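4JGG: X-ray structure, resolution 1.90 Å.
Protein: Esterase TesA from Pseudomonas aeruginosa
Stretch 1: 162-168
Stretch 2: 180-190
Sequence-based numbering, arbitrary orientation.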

ATOM      1  N   PHE A 162      -1.566   9.140   4.251  1.00 15.42           N
ATOM      2  CA  PHE A 162      -2.831   8.755   4.869  1.00 17.44           C
ATOM      3  C   PHE A 162      -3.727   7.995   3.898  1.00 16.52           C
ATOM      4  O   PHE A 162      -4.789   8.484   3.505  1.00 15.71           O
ATOM      5  N   PHE A 163      -3.288   6.796   3.519  1.00 15.42           N
ATOM      6  CA  PHE A 163      -3.994   5.970   2.543  1.00 12.64           C
ATOM      7  C   PHE A 163      -5.433   5.730   2.979  1.00 11.91           C
ATOM      8  O   PHE A 163      -6.330   5.656   2.156  1.00 12.56           O
ATOM      9  N   LEU A 164      -5.667   5.642   4.281  1.00 14.29           N
ATOM     10  CA  LEU A 164      -7.007   5.321   4.749  1.00 11.35           C
ATOM     11  C   LEU A 164      -7.779   6.579   5.137  1.00 15.03           C
ATOM     12  O   LEU A 164      -8.727   6.522   5.917  1.00 11.79           O
ATOM     13  N   GLU A 165      -7.384   7.718   4.581  1.00 16.14           N
ATOM     14  CA  GLU A 165      -8.113   8.947   4.869  1.00 14.27           C
ATOM     15  C   GLU A 165      -9.586   8.807   4.510  1.00 13.83           C
ATOM     16  O   GLU A 165      -9.924   8.380   3.415  1.00 13.30           O
ATOM     17  N   GLY A 166     -10.463   9.171   5.446  1.00 16.41           N
ATOM     18  CA  GLY A 166     -11.894   9.120   5.211  1.00 11.73           C
ATOM     19  C   GLY A 166     -12.458   7.708   5.203  1.00 19.77           C
ATOM     20  O   GLY A 166     -13.643   7.504   4.918  1.00 17.63           O
ATOM     21  N   VAL A 167     -11.611   6.724   5.504  1.00 20.04           N
ATOM     22  CA  VAL A 167     -12.063   5.338   5.603  1.00 16.61           C
ATOM     23  C   VAL A 167     -11.902   4.815   7.029  1.00 19.71           C
ATOM     24  O   VAL A 167     -12.866   4.352   7.635  1.00 16.03           O
ATOM     25  N   GLY A 168     -10.680   4.903   7.548  1.00 17.45           N
ATOM     26  CA  GLY A 168     -10.369   4.446   8.890  1.00 19.65           C
ATOM     27  C   GLY A 168     -11.219   5.106   9.955  1.00 22.22           C
ATOM     28  O   GLY A 168     -11.367   6.337   9.984  1.00 21.07           O
ATOM     29  N   HIS A 180     -10.287  -3.796   8.257  1.00  9.87           N
ATOM     30  CA  HIS A 180     -10.374  -4.136   6.838  1.00 14.74           C
ATOM     31  C   HIS A 180     -11.505  -3.358   6.190  1.00 11.34           C
ATOM     32  O   HIS A 180     -12.671  -3.593   6.507  1.00 13.78           O
ATOM     33  N   PRO A 181     -11.166  -2.427   5.287  1.00 12.06           N
ATOM     34  CA  PRO A 181     -12.213  -1.609   4.672  1.00 14.43           C
ATOM     35  C   PRO A 181     -13.306  -2.446   4.016  1.00 14.96           C
ATOM     36  O   PRO A 181     -13.041  -3.504   3.444  1.00 15.69           O
ATOM     37  N   ALA A 182     -14.541  -1.964   4.112  1.00 18.09           N
ATOM     38  CA  ALA A 182     -15.669  -2.626   3.481  1.00 12.51           C
ATOM     39  C   ALA A 182     -15.728  -2.242   2.002  1.00 13.69           C
ATOM     40  O   ALA A 182     -14.921  -1.456   1.526  1.00 12.62           O
ATOM     41  N   LEU A 183     -16.701  -2.794   1.295  1.00 16.11           N
ATOM     42  CA  LEU A 183     -16.914  -2.510  -0.124  1.00 17.48           C
ATOM     43  C   LEU A 183     -17.085  -1.012  -0.398  1.00 18.92           C
ATOM     44  O   LEU A 183     -16.518  -0.473  -1.349  1.00 18.85           O
ATOM     45  N   ALA A 184     -17.849  -0.335   0.453  1.00 13.70           N
ATOM     46  CA  ALA A 184     -18.180   1.072   0.234  1.00 19.86           C
ATOM     47  C   ALA A 184     -16.952   1.982   0.236  1.00 20.10           C
ATOM     48  O   ALA A 184     -17.000   3.110  -0.263  1.00 18.44           O
ATOM     49  N   ALA A 185     -15.850   1.481   0.783  1.00 12.30           N
ATOM     50  CA  ALA A 185     -14.636   2.277   0.929  1.00 15.04           C
ATOM     51  C   ALA A 185     -13.734   2.228  -0.298  1.00 12.60           C
ATOM     52  O   ALA A 185     -12.824   3.050  -0.439  1.00 11.45           O
ATOM     53  N   GLN A 186     -13.968   1.258  -1.174  1.00 15.79           N
ATOM     54  CA  GLN A 186     -13.017   0.984  -2.261  1.00 14.65           C
ATOM     55  C   GLN A 186     -12.786   2.170  -3.200  1.00 13.86           C
ATOM     56  O   GLN A 186     -11.636   2.470  -3.558  1.00 11.09           O
ATOM     57  N   PRO A 187     -13.874   2.858  -3.604  1.00 16.23           N
ATOM     58  CA  PRO A 187     -13.698   4.100  -4.363  1.00 11.89           C
ATOM     59  C   PRO A 187     -12.794   5.093  -3.653  1.00 12.26           C
ATOM     60  O   PRO A 187     -11.900   5.644  -4.291  1.00 10.30           O
ATOM     61  N   ARG A 188     -13.008   5.298  -2.349  1.00 12.97           N
ATOM     62  CA  ARG A 188     -12.224   6.268  -1.591  1.00 14.19           C
ATOM     63  C   ARG A 188     -10.750   5.879  -1.503  1.00 12.07           C
ATOM     64  O   ARG A 188      -9.874   6.724  -1.664  1.00 12.22           O
ATOM     65  N   LEU A 189     -10.476   4.609  -1.218  1.00 14.08           N
ATOM     66  CA  LEU A 189      -9.103   4.104  -1.330  1.00 13.16           C
ATOM     67  C   LEU A 189      -8.481   4.526  -2.664  1.00 11.19           C
ATOM     68  O   LEU A 189      -7.379   5.068  -2.688  1.00 12.07           O
ATOM     69  N   LEU A 190      -9.182   4.294  -3.775  1.00 15.09           N
ATOM     70  CA  LEU A 190      -8.652   4.683  -5.089  1.00 11.46           C
ATOM     71  C   LEU A 190      -8.457   6.187  -5.207  1.00 12.73           C
ATOM     72  O   LEU A 190      -7.435   6.645  -5.725  1.00 12.27           O
TER

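The two stretches of TesA bury about 420 Å² between them, and no hydrogen bond crosses the boundary. What holds them together is apolar packing, with one salt bridge at the more exposed edge. Three residues cover most of the surface: R188 and L189, neighbours on the second stretch, and V167 on the first.

V167 points its CA-to-CB bond toward the second stretch, with chi1 in the t well (174°). Its two methyl groups both find partners. V167 CG1 lies 3.6 Å from A185 CB and 3.9 Å from P181 CG, and V167 CG2 lies 3.7 Å from R188 CG, 3.9 Å from A185 CB and 4.1 Å from L189 CD2. A beta-branched side chain suits this place because it offers two methyls close to the backbone, and both make contacts here. A185 CB also points toward the first stretch, and the V167 CA and A185 CA atoms are 6.2 Å apart; the small side chain fits such a close approach. P181 adds a rigid apolar ring, puckered C-gamma exo, to the same buried pocket.

The CA-to-CB bond of L189 points sideways relative to the first stretch, but its m,t rotamer (chi1 -65°, chi2 179°) brings the end of the side chain nearer. CD2 is the meeting point. It sits over one face of the F163 ring, 4.0 Å from L189 CD2 to the ring centroid and 22° off the ring normal, a CH-pi contact in which a methyl rests on the aromatic electrons. L189 CD2 is also 3.7 Å from L164 CD2. The CA-to-CB bond of F163 is sideways and that of L164 points away, but with chi1 t (173°) for F163 and an m,t rotamer for L164 both ends come nearer the second stretch. F163 and L164 are the central residues of a type I turn from F162 to E165, closed by a hydrogen bond from E165 N to F162 O of 2.9 Å.

R188 covers the most area, 85 Å², and serves two kinds of neighbour. Its CA-to-CB bond points toward the first stretch, and the CB and CG of its aliphatic part pack on V167 before the guanidinium reaches E165 and G166. With chi1 t, chi2 p and chi3 t, the charged group comes to lie with E165 O and G166 N over one face. R188 NH2 is 3.5 Å from E165 OE2, a long salt bridge; E165, extended with chi1 and chi2 both t, also brings its CG to 3.4 Å from R188 NH2. R188 NE is hydrogen-bonded to a residue adjoining one of the stretches. G166 answers two demands at once: the positive phi of G166 favours a residue without a side chain, and an ideal CB would point toward the second stretch and clash with R188 NH1. Its absence leaves G166 CA 3.6 Å from R188 NH1.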

ATOM      1  CB  PHE A 162      -3.553  10.002   5.393  1.00 15.19           C
ATOM      2  CG  PHE A 162      -2.643  10.957   6.112  1.00 20.19           C
ATOM      3  CD1 PHE A 162      -2.204  10.678   7.395  1.00 22.36           C
ATOM      4  CD2 PHE A 162      -2.204  12.117   5.496  1.00 24.68           C
ATOM      5  CE1 PHE A 162      -1.357  11.543   8.053  1.00 24.24           C
ATOM      6  CE2 PHE A 162      -1.355  12.991   6.156  1.00 26.94           C
ATOM      7  CZ  PHE A 162      -0.931  12.702   7.432  1.00 22.78           C
ATOM      8  CB  PHE A 163      -3.240   4.641   2.362  1.00 12.84           C
ATOM      9  CG  PHE A 163      -3.943   3.625   1.497  1.00 12.26           C
ATOM     10  CD1 PHE A 163      -4.548   3.996   0.305  1.00 13.81           C
ATOM     11  CD2 PHE A 163      -3.937   2.273   1.849  1.00 12.96           C
ATOM     12  CE1 PHE A 163      -5.172   3.056  -0.503  1.00 11.26           C
ATOM     13  CE2 PHE A 163      -4.553   1.322   1.041  1.00 10.88           C
ATOM     14  CZ  PHE A 163      -5.166   1.711  -0.135  1.00 14.66           C
ATOM     15  CB  LEU A 164      -6.952   4.326   5.910  1.00 14.27           C
ATOM     16  CG  LEU A 164      -6.077   3.099   5.655  1.00 16.04           C
ATOM     17  CD1 LEU A 164      -6.047   2.220   6.906  1.00 18.29           C
ATOM     18  CD2 LEU A 164      -6.579   2.309   4.460  1.00 13.41           C
ATOM     19  CB  GLU A 165      -7.503  10.136   4.141  1.00 18.05           C
ATOM     20  CG  GLU A 165      -8.284  11.425   4.342  1.00 16.60           C
ATOM     21  CD  GLU A 165      -7.622  12.608   3.673  1.00 17.85           C
ATOM     22  OE1 GLU A 165      -6.456  12.466   3.239  1.00 22.06           O
ATOM     23  OE2 GLU A 165      -8.275  13.673   3.582  1.00 15.95           O
ATOM     24  CB  VAL A 167     -11.314   4.405   4.612  1.00 15.82           C
ATOM     25  CG1 VAL A 167     -11.708   2.947   4.842  1.00 13.52           C
ATOM     26  CG2 VAL A 167     -11.592   4.831   3.173  1.00 13.79           C
ATOM     27  CB  HIS A 180     -10.604  -5.636   6.652  1.00  9.84           C
ATOM     28  CG  HIS A 180      -9.556  -6.491   7.283  1.00 12.79           C
ATOM     29  ND1 HIS A 180      -9.768  -7.197   8.453  1.00 10.11           N
ATOM     30  CD2 HIS A 180      -8.267  -6.741   6.930  1.00 11.00           C
ATOM     31  CE1 HIS A 180      -8.668  -7.842   8.782  1.00 10.34           C
ATOM     32  NE2 HIS A 180      -7.745  -7.588   7.876  1.00 12.57           N
ATOM     33  CB  PRO A 181     -11.440  -0.789   3.637  1.00 11.71           C
ATOM     34  CG  PRO A 181     -10.102  -0.599   4.275  1.00 11.69           C
ATOM     35  CD  PRO A 181      -9.824  -1.976   4.878  1.00 13.09           C
ATOM     36  CB  ALA A 182     -16.955  -2.240   4.182  1.00 12.90           C
ATOM     37  CB  LEU A 183     -18.145  -3.284  -0.608  1.00 18.82           C
ATOM     38  CG  LEU A 183     -18.513  -3.215  -2.087  1.00 18.72           C
ATOM     39  CD1 LEU A 183     -17.358  -3.744  -2.915  1.00 18.81           C
ATOM     40  CD2 LEU A 183     -19.780  -4.014  -2.346  1.00 16.71           C
ATOM     41  CB  ALA A 184     -19.181   1.540   1.270  1.00 21.02           C
ATOM     42  CB  ALA A 185     -13.856   1.817   2.152  1.00 11.73           C
ATOM     43  CB  GLN A 186     -13.392  -0.292  -3.031  1.00 12.38           C
ATOM     44  CG  GLN A 186     -13.510  -1.556  -2.169  1.00 15.37           C
ATOM     45  CD  GLN A 186     -12.255  -1.852  -1.363  1.00 13.71           C
ATOM     46  OE1 GLN A 186     -11.171  -2.013  -1.915  1.00 13.06           O
ATOM     47  NE2 GLN A 186     -12.402  -1.921  -0.049  1.00 16.08           N
ATOM     48  CB  PRO A 187     -15.124   4.637  -4.465  1.00 11.66           C
ATOM     49  CG  PRO A 187     -15.955   3.427  -4.535  1.00 13.71           C
ATOM     50  CD  PRO A 187     -15.285   2.424  -3.608  1.00 15.85           C
ATOM     51  CB  ARG A 188     -12.783   6.464  -0.179  1.00 12.19           C
ATOM     52  CG  ARG A 188     -12.007   7.509   0.614  1.00 13.59           C
ATOM     53  CD  ARG A 188     -12.261   8.900   0.054  1.00 14.56           C
ATOM     54  NE  ARG A 188     -11.278   9.896   0.476  1.00 14.07           N
ATOM     55  CZ  ARG A 188     -11.475  10.771   1.458  1.00 13.54           C
ATOM     56  NH1 ARG A 188     -12.607  10.761   2.140  1.00  9.33           N
ATOM     57  NH2 ARG A 188     -10.529  11.644   1.765  1.00 14.24           N
ATOM     58  CB  LEU A 189      -9.054   2.580  -1.139  1.00  9.85           C
ATOM     59  CG  LEU A 189      -9.456   2.127   0.271  1.00 14.10           C
ATOM     60  CD1 LEU A 189      -9.423   0.591   0.427  1.00 11.00           C
ATOM     61  CD2 LEU A 189      -8.552   2.794   1.311  1.00  9.87           C
ATOM     62  CB  LEU A 190      -9.534   4.167  -6.238  1.00 12.21           C
ATOM     63  CG  LEU A 190      -9.197   4.646  -7.657  1.00 14.63           C
ATOM     64  CD1 LEU A 190      -7.821   4.186  -8.126  1.00 14.37           C
ATOM     65  CD2 LEU A 190     -10.278   4.169  -8.615  1.00 12.10           C
TER